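Side-chain contacts in blue-light receptor of the bluf-family (Rhodobacter sphaeroides, PDB 2BYC), which probably senses blue light through a bound flavin, as a member of the BLUF photoreceptor family: residues A[31-34]-A[35-39]; A[96-99]-A[100-104]; A[21-24]-A[25-29]; A[117-120]-A[121-124]. All coordinates share one frame; numbering follows the deposited sequence.

Contact 1: A[31-34]-A[35-39]. With FMN (flavin mononucleotide), chain C.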
loop_
_atom_site.group_PDB
_atom_site.type_symbol
_atom_site.label_atom_id
_atom_site.label_comp_id
_atom_site.label_asym_id
_atom_site.label_seq_id
_atom_site.Cartn_x
_atom_site.Cartn_y
_atom_site.Cartn_z
ATOM N N ARG A 31 -2.199 5.930 -10.050
ATOM C CA ARG A 31 -3.582 6.277 -10.168
ATOM C C ARG A 31 -4.145 5.777 -11.540
ATOM O O ARG A 31 -5.262 5.217 -11.619
ATOM C CB ARG A 31 -3.767 7.793 -9.963
ATOM C CG ARG A 31 -5.230 8.208 -9.883
ATOM C CD ARG A 31 -5.476 9.693 -10.079
ATOM N NE ARG A 31 -6.925 9.933 -9.883
ATOM C CZ ARG A 31 -7.544 11.128 -9.795
ATOM N NH1 ARG A 31 -6.882 12.299 -9.902
ATOM N NH2 ARG A 31 -8.860 11.159 -9.617
ATOM N N VAL A 32 -3.383 5.917 -12.622
ATOM C CA VAL A 32 -3.921 5.469 -13.891
ATOM C C VAL A 32 -3.873 3.918 -14.093
ATOM O O VAL A 32 -4.924 3.252 -14.453
ATOM C CB VAL A 32 -3.317 6.266 -15.008
ATOM C CG1 VAL A 32 -3.832 5.745 -16.392
ATOM C CG2 VAL A 32 -3.676 7.776 -14.797
ATOM N N ARG A 33 -2.710 3.330 -13.813
ATOM C CA ARG A 33 -2.517 1.874 -13.840
ATOM C C ARG A 33 -3.473 1.143 -12.925
ATOM O O ARG A 33 -4.216 0.230 -13.341
ATOM C CB ARG A 33 -1.075 1.567 -13.405
ATOM C CG ARG A 33 -0.614 0.126 -13.448
ATOM C CD ARG A 33 -0.095 -0.195 -14.827
ATOM N NE ARG A 33 1.364 -0.122 -15.022
ATOM C CZ ARG A 33 2.110 0.962 -15.102
ATOM N NH1 ARG A 33 1.613 2.156 -14.930
ATOM N NH2 ARG A 33 3.393 0.838 -15.309
ATOM N N ASN A 34 -3.517 1.533 -11.657
ATOM C CA ASN A 34 -4.416 0.790 -10.754
ATOM C C ASN A 34 -5.886 0.832 -11.198
ATOM O O ASN A 34 -6.642 -0.149 -11.121
ATOM C CB ASN A 34 -4.273 1.274 -9.300
ATOM C CG ASN A 34 -2.938 0.964 -8.743
ATOM O OD1 ASN A 34 -2.099 0.406 -9.412
ATOM N ND2 ASN A 34 -2.715 1.325 -7.515
ATOM N N LEU A 35 -6.311 1.994 -11.646
ATOM C CA LEU A 35 -7.676 2.156 -12.110
ATOM C C LEU A 35 -8.007 1.133 -13.248
ATOM O O LEU A 35 -9.088 0.458 -13.240
ATOM C CB LEU A 35 -7.858 3.606 -12.576
ATOM C CG LEU A 35 -9.173 4.299 -12.232
ATOM C CD1 LEU A 35 -10.049 4.058 -13.397
ATOM C CD2 LEU A 35 -9.817 3.859 -10.892
ATOM N N ARG A 36 -7.074 0.984 -14.174
ATOM C CA ARG A 36 -7.256 0.122 -15.315
ATOM C C ARG A 36 -7.232 -1.301 -14.817
ATOM O O ARG A 36 -8.053 -2.133 -15.219
ATOM C CB ARG A 36 -6.110 0.348 -16.287
ATOM C CG ARG A 36 -6.126 -0.583 -17.454
ATOM C CD ARG A 36 -5.319 -0.042 -18.574
ATOM N NE ARG A 36 -3.898 -0.200 -18.314
ATOM C CZ ARG A 36 -3.086 0.799 -17.973
ATOM N NH1 ARG A 36 -3.571 2.029 -17.833
ATOM N NH2 ARG A 36 -1.797 0.543 -17.777
ATOM N N LEU A 37 -6.285 -1.601 -13.947
ATOM C CA LEU A 37 -6.111 -2.996 -13.541
ATOM C C LEU A 37 -7.175 -3.486 -12.572
ATOM O O LEU A 37 -7.323 -4.671 -12.326
ATOM C CB LEU A 37 -4.797 -3.138 -12.789
ATOM C CG LEU A 37 -3.539 -3.141 -13.610
ATOM C CD1 LEU A 37 -2.328 -3.444 -12.672
ATOM C CD2 LEU A 37 -3.686 -4.180 -14.674
ATOM N N GLY A 38 -7.882 -2.566 -11.986
ATOM C CA GLY A 38 -8.810 -2.932 -10.934
ATOM C C GLY A 38 -8.032 -3.070 -9.617
ATOM O O GLY A 38 -8.462 -3.744 -8.707
ATOM N N ILE A 39 -6.904 -2.405 -9.487
ATOM C CA ILE A 39 -6.263 -2.379 -8.155
ATOM C C ILE A 39 -6.683 -1.216 -7.269
ATOM O O ILE A 39 -6.942 -0.155 -7.757
ATOM C CB ILE A 39 -4.711 -2.341 -8.318
ATOM C CG1 ILE A 39 -4.287 -3.521 -9.177
ATOM C CG2 ILE A 39 -4.031 -2.360 -7.004
ATOM C CD1 ILE A 39 -4.473 -4.805 -8.442
HETATM N N1 FMN C . 2.804 1.805 -9.935
HETATM C C2 FMN C . 1.470 1.499 -10.088
HETATM O O2 FMN C . 0.953 1.509 -11.230
HETATM N N3 FMN C . 0.689 1.192 -9.022
HETATM C C4 FMN C . 1.271 1.230 -7.804
HETATM O O4 FMN C . 0.622 0.903 -6.864
HETATM C C4A FMN C . 2.624 1.539 -7.625
HETATM N N5 FMN C . 3.173 1.559 -6.354
HETATM C C5A FMN C . 4.545 1.787 -6.166
HETATM C C6 FMN C . 5.106 1.769 -4.908
HETATM C C7 FMN C . 6.459 2.060 -4.678
HETATM C C7M FMN C . 7.080 1.878 -3.287
HETATM C C8 FMN C . 7.253 2.342 -5.769
HETATM C C8M FMN C . 8.745 2.601 -5.629
HETATM C C9 FMN C . 6.704 2.352 -7.050
HETATM C C9A FMN C . 5.319 2.066 -7.247
HETATM N N10 FMN C . 4.739 2.088 -8.536
HETATM C C10 FMN C . 3.390 1.800 -8.702
HETATM C "C1'" FMN C . 5.438 2.695 -9.706
HETATM C "C2'" FMN C . 5.608 1.511 -10.629
HETATM O "O2'" FMN C . 6.796 0.947 -10.151
HETATM C "C3'" FMN C . 5.687 1.830 -12.132
HETATM O "O3'" FMN C . 6.919 2.421 -12.396
HETATM C "C4'" FMN C . 4.600 2.725 -12.706
HETATM O "O4'" FMN C . 3.298 2.103 -12.757
HETATM C "C5'" FMN C . 4.964 3.085 -14.149
HETATM O "O5'" FMN C . 5.512 4.386 -14.373
HETATM P P FMN C . 5.518 4.795 -15.924
HETATM O O1P FMN C . 5.977 6.248 -16.123
HETATM O O2P FMN C . 6.509 3.827 -16.557
HETATM O O3P FMN C . 4.084 4.542 -16.321
#
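Two arginines one helical turn apart, R33 and R36, lie close together with their guanidinium planes only 21° apart, near the C-terminal end of helix 19-37. NH2 of R36 comes to 3.5 Å from CD of R33, and CA of R33 sits over one face of the R36 guanidinium. R33 sends CG anti to its own N (chi1 -176°); bends at chi2 and chi3 then carry its guanidinium alongside the flavin's ribityl chain. On the way its CG passes 3.0 Å from O2 of FMN and runs side by side with L37, whose CD1 is 4.0 Å off. If R33 were an alanine, the ribityl side of the flavin would probably lose its guanidinium neighbour and the R36 tip would be freer to turn. N34 meets the ring system itself: OD1 accepts a hydrogen bond from N3-H of FMN at 2.9 Å, nearly straight (177°), while ND2 gives a hydrogen bond to S94 O and a weak one to FMN O4. Behind it the helix ends in a Schellman motif: I39 N reaches back to N34 O (2.8 Å), G38 has positive phi, and its N makes a weak bond to L35 O. I39 CB packs on N34 CB at 3.8 Å. The amide of N34 thus serves as both acceptor and donor, matching the N3-H and O4 of the flavin, with the helix terminus packed directly behind it.

Contact 2: A[96-99]-A[100-104]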
loop_
_atom_site.group_PDB
_atom_site.type_symbol
_atom_site.label_atom_id
_atom_site.label_comp_id
_atom_site.label_asym_id
_atom_site.label_seq_id
_atom_site.Cartn_x
_atom_site.Cartn_y
_atom_site.Cartn_z
ATOM N N ARG A 96 -3.963 5.364 -2.162
ATOM C CA ARG A 96 -3.984 6.572 -1.336
ATOM C C ARG A 96 -2.585 6.599 -0.695
ATOM O O ARG A 96 -2.107 5.543 -0.265
ATOM C CB ARG A 96 -5.046 6.520 -0.260
ATOM C CG ARG A 96 -5.245 7.937 0.341
ATOM C CD ARG A 96 -6.191 7.854 1.441
ATOM N NE ARG A 96 -6.440 9.113 2.146
ATOM C CZ ARG A 96 -5.551 9.835 2.841
ATOM N NH1 ARG A 96 -4.261 9.503 2.875
ATOM N NH2 ARG A 96 -5.957 10.940 3.486
ATOM N N ILE A 97 -1.882 7.714 -0.708
ATOM C CA ILE A 97 -0.567 7.711 -0.034
ATOM C C ILE A 97 -0.890 8.188 1.365
ATOM O O ILE A 97 -1.758 9.079 1.556
ATOM C CB ILE A 97 0.467 8.596 -0.686
ATOM C CG1 ILE A 97 1.763 8.444 0.095
ATOM C CG2 ILE A 97 0.015 10.018 -0.809
ATOM C CD1 ILE A 97 2.956 9.034 -0.517
ATOM N N VAL A 98 -0.224 7.562 2.328
ATOM C CA VAL A 98 -0.341 7.927 3.713
ATOM C C VAL A 98 1.097 8.280 4.175
ATOM O O VAL A 98 1.907 7.402 4.406
ATOM C CB VAL A 98 -0.918 6.804 4.586
ATOM C CG1 VAL A 98 -0.977 7.293 5.983
ATOM C CG2 VAL A 98 -2.354 6.460 4.169
ATOM N N SER A 99 1.408 9.556 4.277
ATOM C CA SER A 99 2.796 9.978 4.556
ATOM C C SER A 99 3.112 10.051 6.042
ATOM O O SER A 99 2.360 9.615 6.850
ATOM C CB SER A 99 3.065 11.338 3.894
ATOM O OG SER A 99 2.233 12.251 4.593
ATOM N N ARG A 100 4.299 10.553 6.371
ATOM C CA ARG A 100 4.773 10.562 7.764
ATOM C C ARG A 100 3.785 11.212 8.718
ATOM O O ARG A 100 3.371 10.573 9.669
ATOM C CB ARG A 100 6.103 11.314 7.856
ATOM C CG ARG A 100 7.036 10.936 9.010
ATOM C CD ARG A 100 8.358 11.685 8.836
ATOM N NE ARG A 100 8.920 11.333 7.513
ATOM C CZ ARG A 100 9.096 12.163 6.478
ATOM N NH1 ARG A 100 8.832 13.465 6.570
ATOM N NH2 ARG A 100 9.587 11.698 5.341
ATOM N N LYS A 101 3.429 12.482 8.468
ATOM C CA LYS A 101 2.500 13.237 9.344
ATOM C C LYS A 101 1.220 12.490 9.630
ATOM O O LYS A 101 0.878 12.311 10.767
ATOM C CB LYS A 101 2.121 14.629 8.818
ATOM C CG LYS A 101 1.216 15.379 9.852
ATOM C CD LYS A 101 1.002 16.874 9.548
ATOM C CE LYS A 101 0.527 17.619 10.806
ATOM N NZ LYS A 101 0.449 19.182 10.724
ATOM N N GLU A 102 0.490 12.063 8.624
ATOM C CA GLU A 102 -0.786 11.410 8.909
ATOM C C GLU A 102 -0.640 10.045 9.549
ATOM O O GLU A 102 -1.501 9.590 10.258
ATOM C CB GLU A 102 -1.596 11.263 7.622
ATOM C CG GLU A 102 -3.030 10.794 7.785
ATOM C CD GLU A 102 -3.725 10.604 6.424
ATOM O OE1 GLU A 102 -3.006 10.398 5.413
ATOM O OE2 GLU A 102 -4.984 10.638 6.350
ATOM N N LEU A 103 0.447 9.353 9.276
ATOM C CA LEU A 103 0.613 8.066 9.946
ATOM C C LEU A 103 0.899 8.340 11.424
ATOM O O LEU A 103 0.478 7.587 12.267
ATOM C CB LEU A 103 1.784 7.296 9.352
ATOM C CG LEU A 103 2.173 5.892 9.788
ATOM C CD1 LEU A 103 1.019 4.981 9.579
ATOM C CD2 LEU A 103 3.374 5.422 8.955
ATOM N N ARG A 104 1.661 9.399 11.727
ATOM C CA ARG A 104 1.878 9.821 13.137
ATOM C C ARG A 104 0.547 9.999 13.876
ATOM O O ARG A 104 0.362 9.462 14.970
ATOM C CB ARG A 104 2.712 11.118 13.219
ATOM C CG ARG A 104 4.220 10.936 13.141
ATOM C CD ARG A 104 4.923 12.327 13.123
ATOM N NE ARG A 104 4.922 13.034 11.812
ATOM C CZ ARG A 104 5.072 14.367 11.622
ATOM N NH1 ARG A 104 5.212 15.190 12.664
ATOM N NH2 ARG A 104 5.076 14.898 10.384
HETATM O O HOH W 1 -0.742 11.613 4.265
#
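R96 and E102 approach from opposite directions across a strand-to-helix junction, where strand 96-98, parallel to strand 40-45 in the sheet, runs through S99 at the N-cap into helix 100-106. The tight side lies under the turn. S99 O accepts from L103 N at 3.1 Å, closing the first helical turn, and CG1 of the buried V98 comes within 4.4 Å of L103 CB. The same methyl lies 3.8 Å from E102 OE1, the valine and glutamate side chains crossing at about a right angle, which sets apolar surface against one side of the carboxylate. E102 stretches out to reach there: CG is anti to the backbone N (chi1 -171°) and the chain is extended beyond it. R96 NH1 then donates to OE1 at 3.0 Å in a salt bridge that uses the syn lone pair. The bond is bent (140°); OE1 sits at the edge of the guanidinium, but the planes stand 47° apart, so the pair is not coplanar. W93 gives the R96 guanidinium a second partner through a cation-pi contact. With a leucine in place of R96, E102 would probably be left without its cationic mate and the W93 ring without its cation. The outer side is looser: K101 and R100 are exposed, their ends lead away from the strand, and R100 NE bonds to N46 O. S99 OG makes no capping bond; its backbone N instead donates to a water, which in turn donates to E102 OE1 at 2.8 Å.

Contact 3: A[21-24]-A[25-29]. With FMN (flavin mononucleotide), chain C.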
loop_
_atom_site.group_PDB
_atom_site.type_symbol
_atom_site.label_atom_id
_atom_site.label_comp_id
_atom_site.label_asym_id
_atom_site.label_seq_id
_atom_site.Cartn_x
_atom_site.Cartn_y
_atom_site.Cartn_z
ATOM N N ALA A 21 9.435 14.520 -5.636
ATOM C CA ALA A 21 9.343 14.380 -7.097
ATOM C C ALA A 21 9.137 12.929 -7.403
ATOM O O ALA A 21 8.386 12.575 -8.340
ATOM C CB ALA A 21 10.590 14.817 -7.755
ATOM N N ASP A 22 9.785 12.089 -6.612
ATOM C CA ASP A 22 9.677 10.667 -6.844
ATOM C C ASP A 22 8.279 10.191 -6.447
ATOM O O ASP A 22 7.686 9.403 -7.181
ATOM C CB ASP A 22 10.746 9.868 -6.086
ATOM C CG ASP A 22 12.154 10.089 -6.650
ATOM O OD1 ASP A 22 12.213 10.690 -7.748
ATOM O OD2 ASP A 22 13.189 9.639 -6.025
ATOM N N ILE A 23 7.764 10.608 -5.275
ATOM C CA ILE A 23 6.408 10.182 -4.893
ATOM C C ILE A 23 5.287 10.744 -5.777
ATOM O O ILE A 23 4.269 10.063 -6.050
ATOM C CB ILE A 23 6.145 10.437 -3.401
ATOM C CG1 ILE A 23 6.767 9.312 -2.586
ATOM C CG2 ILE A 23 4.624 10.444 -3.180
ATOM C CD1 ILE A 23 7.312 9.697 -1.156
ATOM N N VAL A 24 5.438 11.974 -6.257
ATOM C CA VAL A 24 4.473 12.506 -7.249
ATOM C C VAL A 24 4.398 11.635 -8.514
ATOM O O VAL A 24 3.297 11.329 -9.001
ATOM C CB VAL A 24 4.804 14.015 -7.602
ATOM C CG1 VAL A 24 4.016 14.521 -8.789
ATOM C CG2 VAL A 24 4.493 14.900 -6.422
ATOM N N GLN A 25 5.538 11.219 -9.034
ATOM C CA GLN A 25 5.515 10.357 -10.226
ATOM C C GLN A 25 4.917 8.992 -9.895
ATOM O O GLN A 25 4.233 8.397 -10.696
ATOM C CB GLN A 25 6.932 10.122 -10.755
ATOM C CG GLN A 25 7.711 11.378 -11.232
ATOM C CD GLN A 25 9.275 11.170 -11.529
ATOM O OE1 GLN A 25 9.664 10.688 -12.630
ATOM N NE2 GLN A 25 10.143 11.620 -10.599
ATOM N N ILE A 26 5.191 8.465 -8.705
ATOM C CA ILE A 26 4.618 7.193 -8.332
ATOM C C ILE A 26 3.140 7.330 -8.233
ATOM O O ILE A 26 2.441 6.418 -8.592
ATOM C CB ILE A 26 5.177 6.664 -7.026
ATOM C CG1 ILE A 26 6.654 6.277 -7.244
ATOM C CG2 ILE A 26 4.279 5.563 -6.540
ATOM C CD1 ILE A 26 7.413 5.937 -6.020
ATOM N N MET A 27 2.618 8.424 -7.677
ATOM C CA MET A 27 1.130 8.491 -7.514
ATOM C C MET A 27 0.459 8.723 -8.796
ATOM O O MET A 27 -0.687 8.288 -8.989
ATOM C CB MET A 27 0.714 9.567 -6.506
ATOM C CG MET A 27 1.204 9.315 -5.080
ATOM S SD MET A 27 0.767 7.728 -4.425
ATOM C CE MET A 27 -0.955 7.977 -4.252
ATOM N N ARG A 28 1.125 9.468 -9.665
ATOM C CA ARG A 28 0.562 9.787 -10.949
ATOM C C ARG A 28 0.436 8.486 -11.748
ATOM O O ARG A 28 -0.641 8.157 -12.231
ATOM C CB ARG A 28 1.476 10.732 -11.662
ATOM C CG ARG A 28 1.006 11.153 -13.023
ATOM C CD ARG A 28 2.070 12.080 -13.575
ATOM N NE ARG A 28 1.528 12.758 -14.736
ATOM C CZ ARG A 28 1.966 13.924 -15.214
ATOM N NH1 ARG A 28 2.993 14.571 -14.631
ATOM N NH2 ARG A 28 1.366 14.444 -16.289
ATOM N N ALA A 29 1.542 7.750 -11.837
ATOM C CA ALA A 29 1.599 6.445 -12.468
ATOM C C ALA A 29 0.578 5.468 -11.977
ATOM O O ALA A 29 -0.062 4.827 -12.768
ATOM C CB ALA A 29 2.989 5.837 -12.304
HETATM N N1 FMN C . 2.804 1.805 -9.935
HETATM C C2 FMN C . 1.470 1.499 -10.088
HETATM O O2 FMN C . 0.953 1.509 -11.230
HETATM N N3 FMN C . 0.689 1.192 -9.022
HETATM C C4 FMN C . 1.271 1.230 -7.804
HETATM O O4 FMN C . 0.622 0.903 -6.864
HETATM C C4A FMN C . 2.624 1.539 -7.625
HETATM N N5 FMN C . 3.173 1.559 -6.354
HETATM C C5A FMN C . 4.545 1.787 -6.166
HETATM C C6 FMN C . 5.106 1.769 -4.908
HETATM C C7 FMN C . 6.459 2.060 -4.678
HETATM C C7M FMN C . 7.080 1.878 -3.287
HETATM C C8 FMN C . 7.253 2.342 -5.769
HETATM C C8M FMN C . 8.745 2.601 -5.629
HETATM C C9 FMN C . 6.704 2.352 -7.050
HETATM C C9A FMN C . 5.319 2.066 -7.247
HETATM N N10 FMN C . 4.739 2.088 -8.536
HETATM C C10 FMN C . 3.390 1.800 -8.702
HETATM C "C1'" FMN C . 5.438 2.695 -9.706
HETATM C "C2'" FMN C . 5.608 1.511 -10.629
HETATM O "O2'" FMN C . 6.796 0.947 -10.151
HETATM C "C3'" FMN C . 5.687 1.830 -12.132
HETATM O "O3'" FMN C . 6.919 2.421 -12.396
HETATM C "C4'" FMN C . 4.600 2.725 -12.706
HETATM O "O4'" FMN C . 3.298 2.103 -12.757
HETATM C "C5'" FMN C . 4.964 3.085 -14.149
HETATM O "O5'" FMN C . 5.512 4.386 -14.373
HETATM P P FMN C . 5.518 4.795 -15.924
HETATM O O1P FMN C . 5.977 6.248 -16.123
HETATM O O2P FMN C . 6.509 3.827 -16.557
HETATM O O3P FMN C . 4.084 4.542 -16.321
#
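Q25 folds back along helix 19-37 onto the carbonyl of A21, one turn earlier, and its chain can be traced atom by atom. CB lies 3.7 Å from D22 O. CG, placed beside the backbone N by chi1 of -62°, rests 3.2 Å from A21 O, and the chain beyond it is extended, with CD 3.6 Å from the same oxygen. At the tip NE2 donates to A21 O at 3.0 Å, with an N-H...O angle of 157°. The oxygen lies in the plane of the glutamine amide, yet NE2 stands well above the carbonyl plane of A21 (66° out of it) and so misses its lone pairs. The helical bond from Q25 N (3.2 Å) arrives from the opposite face, so one carbonyl is gripped by two donors of a single residue. On another side of the helix I23 and M27 lie side by side, CG2 of I23 against CG of M27, and both also pack on I97 of strand 96-98. The side turned to the cofactor carries I26, whose CD1 is 3.6 Å from C8 of FMN, and A29, whose CB touches C4' of the ribityl chain. I26 against the ring and A29 against the ribityl chain form part of the FMN pocket, on a helix flanking the flavin as in the BLUF fold.

Contact 4: A[117-120]-A[121-124]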
loop_
_atom_site.group_PDB
_atom_site.type_symbol
_atom_site.label_atom_id
_atom_site.label_comp_id
_atom_site.label_asym_id
_atom_site.label_seq_id
_atom_site.Cartn_x
_atom_site.Cartn_y
_atom_site.Cartn_z
ATOM N N GLY A 117 5.640 -6.528 15.008
ATOM C CA GLY A 117 4.440 -7.009 15.651
ATOM C C GLY A 117 3.697 -7.919 14.702
ATOM O O GLY A 117 3.672 -7.655 13.471
ATOM N N PRO A 118 3.060 -8.981 15.245
ATOM C CA PRO A 118 2.280 -9.848 14.380
ATOM C C PRO A 118 0.905 -9.235 14.013
ATOM O O PRO A 118 0.237 -9.746 13.121
ATOM C CB PRO A 118 2.111 -11.142 15.221
ATOM C CG PRO A 118 2.935 -10.921 16.505
ATOM C CD PRO A 118 2.983 -9.434 16.656
ATOM N N GLU A 119 0.492 -8.140 14.659
ATOM C CA GLU A 119 -0.767 -7.519 14.276
ATOM C C GLU A 119 -0.626 -6.085 13.718
ATOM O O GLU A 119 -1.605 -5.337 13.619
ATOM C CB GLU A 119 -1.783 -7.620 15.418
ATOM C CG GLU A 119 -2.333 -9.044 15.581
ATOM C CD GLU A 119 -3.839 -9.111 15.841
ATOM O OE1 GLU A 119 -4.606 -8.315 15.219
ATOM O OE2 GLU A 119 -4.263 -9.968 16.682
ATOM N N ASP A 120 0.600 -5.731 13.345
ATOM C CA ASP A 120 0.917 -4.432 12.762
ATOM C C ASP A 120 0.180 -4.202 11.445
ATOM O O ASP A 120 -0.382 -3.151 11.246
ATOM C CB ASP A 120 2.409 -4.286 12.538
ATOM C CG ASP A 120 3.197 -4.209 13.835
ATOM O OD1 ASP A 120 4.454 -4.210 13.752
ATOM O OD2 ASP A 120 2.559 -4.156 14.932
ATOM N N VAL A 121 0.131 -5.180 10.559
ATOM C CA VAL A 121 -0.562 -4.913 9.298
ATOM C C VAL A 121 -2.069 -4.782 9.548
ATOM O O VAL A 121 -2.691 -3.810 9.102
ATOM C CB VAL A 121 -0.190 -5.947 8.171
ATOM C CG1 VAL A 121 -1.032 -5.773 6.959
ATOM C CG2 VAL A 121 1.252 -5.792 7.807
ATOM N N ALA A 122 -2.631 -5.721 10.315
ATOM C CA ALA A 122 -4.018 -5.689 10.652
ATOM C C ALA A 122 -4.391 -4.379 11.321
ATOM O O ALA A 122 -5.450 -3.821 11.081
ATOM C CB ALA A 122 -4.299 -6.788 11.611
ATOM N N GLU A 123 -3.527 -3.924 12.204
ATOM C CA GLU A 123 -3.707 -2.654 12.909
ATOM C C GLU A 123 -3.689 -1.494 11.979
ATOM O O GLU A 123 -4.557 -0.646 12.072
ATOM C CB GLU A 123 -2.576 -2.438 13.912
ATOM C CG GLU A 123 -2.705 -1.125 14.719
ATOM C CD GLU A 123 -3.319 -1.343 16.102
ATOM O OE1 GLU A 123 -3.308 -0.389 16.927
ATOM O OE2 GLU A 123 -3.789 -2.478 16.364
ATOM N N LEU A 124 -2.674 -1.444 11.110
ATOM C CA LEU A 124 -2.579 -0.402 10.090
ATOM C C LEU A 124 -3.836 -0.414 9.252
ATOM O O LEU A 124 -4.452 0.625 9.038
ATOM C CB LEU A 124 -1.316 -0.583 9.235
ATOM C CG LEU A 124 0.004 -0.146 9.923
ATOM C CD1 LEU A 124 1.171 -0.705 9.135
ATOM C CD2 LEU A 124 0.164 1.407 10.131
HETATM O O HOH W 2 -0.716 -8.129 10.890
#
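E119 and A122 meet at the start of helix 120-131, where E119, the N-cap residue, sets its OE1 3.9 Å from the CB of A122. CG of E119 lies beside its backbone N (chi1 -74°), and a bend at chi2 brings the carboxylate round to that methyl. D120 turns the other way: its OD1 takes a weak bond from G117 N. A side chain on G117 would collide with D120 OD2, so the absence of a CB there makes room for the acid. E123 comes over the turn with CB only 3.1 Å from E119 O, but its end then leads away to a salt bridge with R126. The E119 and E123 carboxylates thus stay 6.0 Å apart, measured OE1 to OE2. The acids E119 and D120 at the helix start would probably be favoured by the partial positive charge there. The backbone supplies the cross-links, E123 N to E119 O and L124 N to D120 O (2.9 Å), and a water donates to P118 O and accepts from A122 N. L124 CG lies 3.3 Å from D120 O. On the side facing the preceding loop, D120, E123 and L124 pack on L110 and V121 on L115, both after helix 100-106, and L124 also meets L103 of that helix.

Along the chain the order is contact 3, contact 1, contact 2, contact 4. Contacts 3 and 1 adjoin on helix 19-37, their centres about 14 Å apart, and both touch FMN, so one helix supplies packing and polar groups to the cofactor. Contact 2 stands beside the first half of that helix: I97 CD1 lies 3.4 Å from I23 CG2, joining the middle of strand 96-98 to it. Contact 4 is about 26 Å, centre to centre, from contacts 1 and 3, on the opposite side of the chain's centre. Only contact 2 touches it, through L103 CD1 and L124 CD2 (3.7 Å). Packing therefore runs from the flavin helix through the strand 96-98 junction to the C-terminal helix.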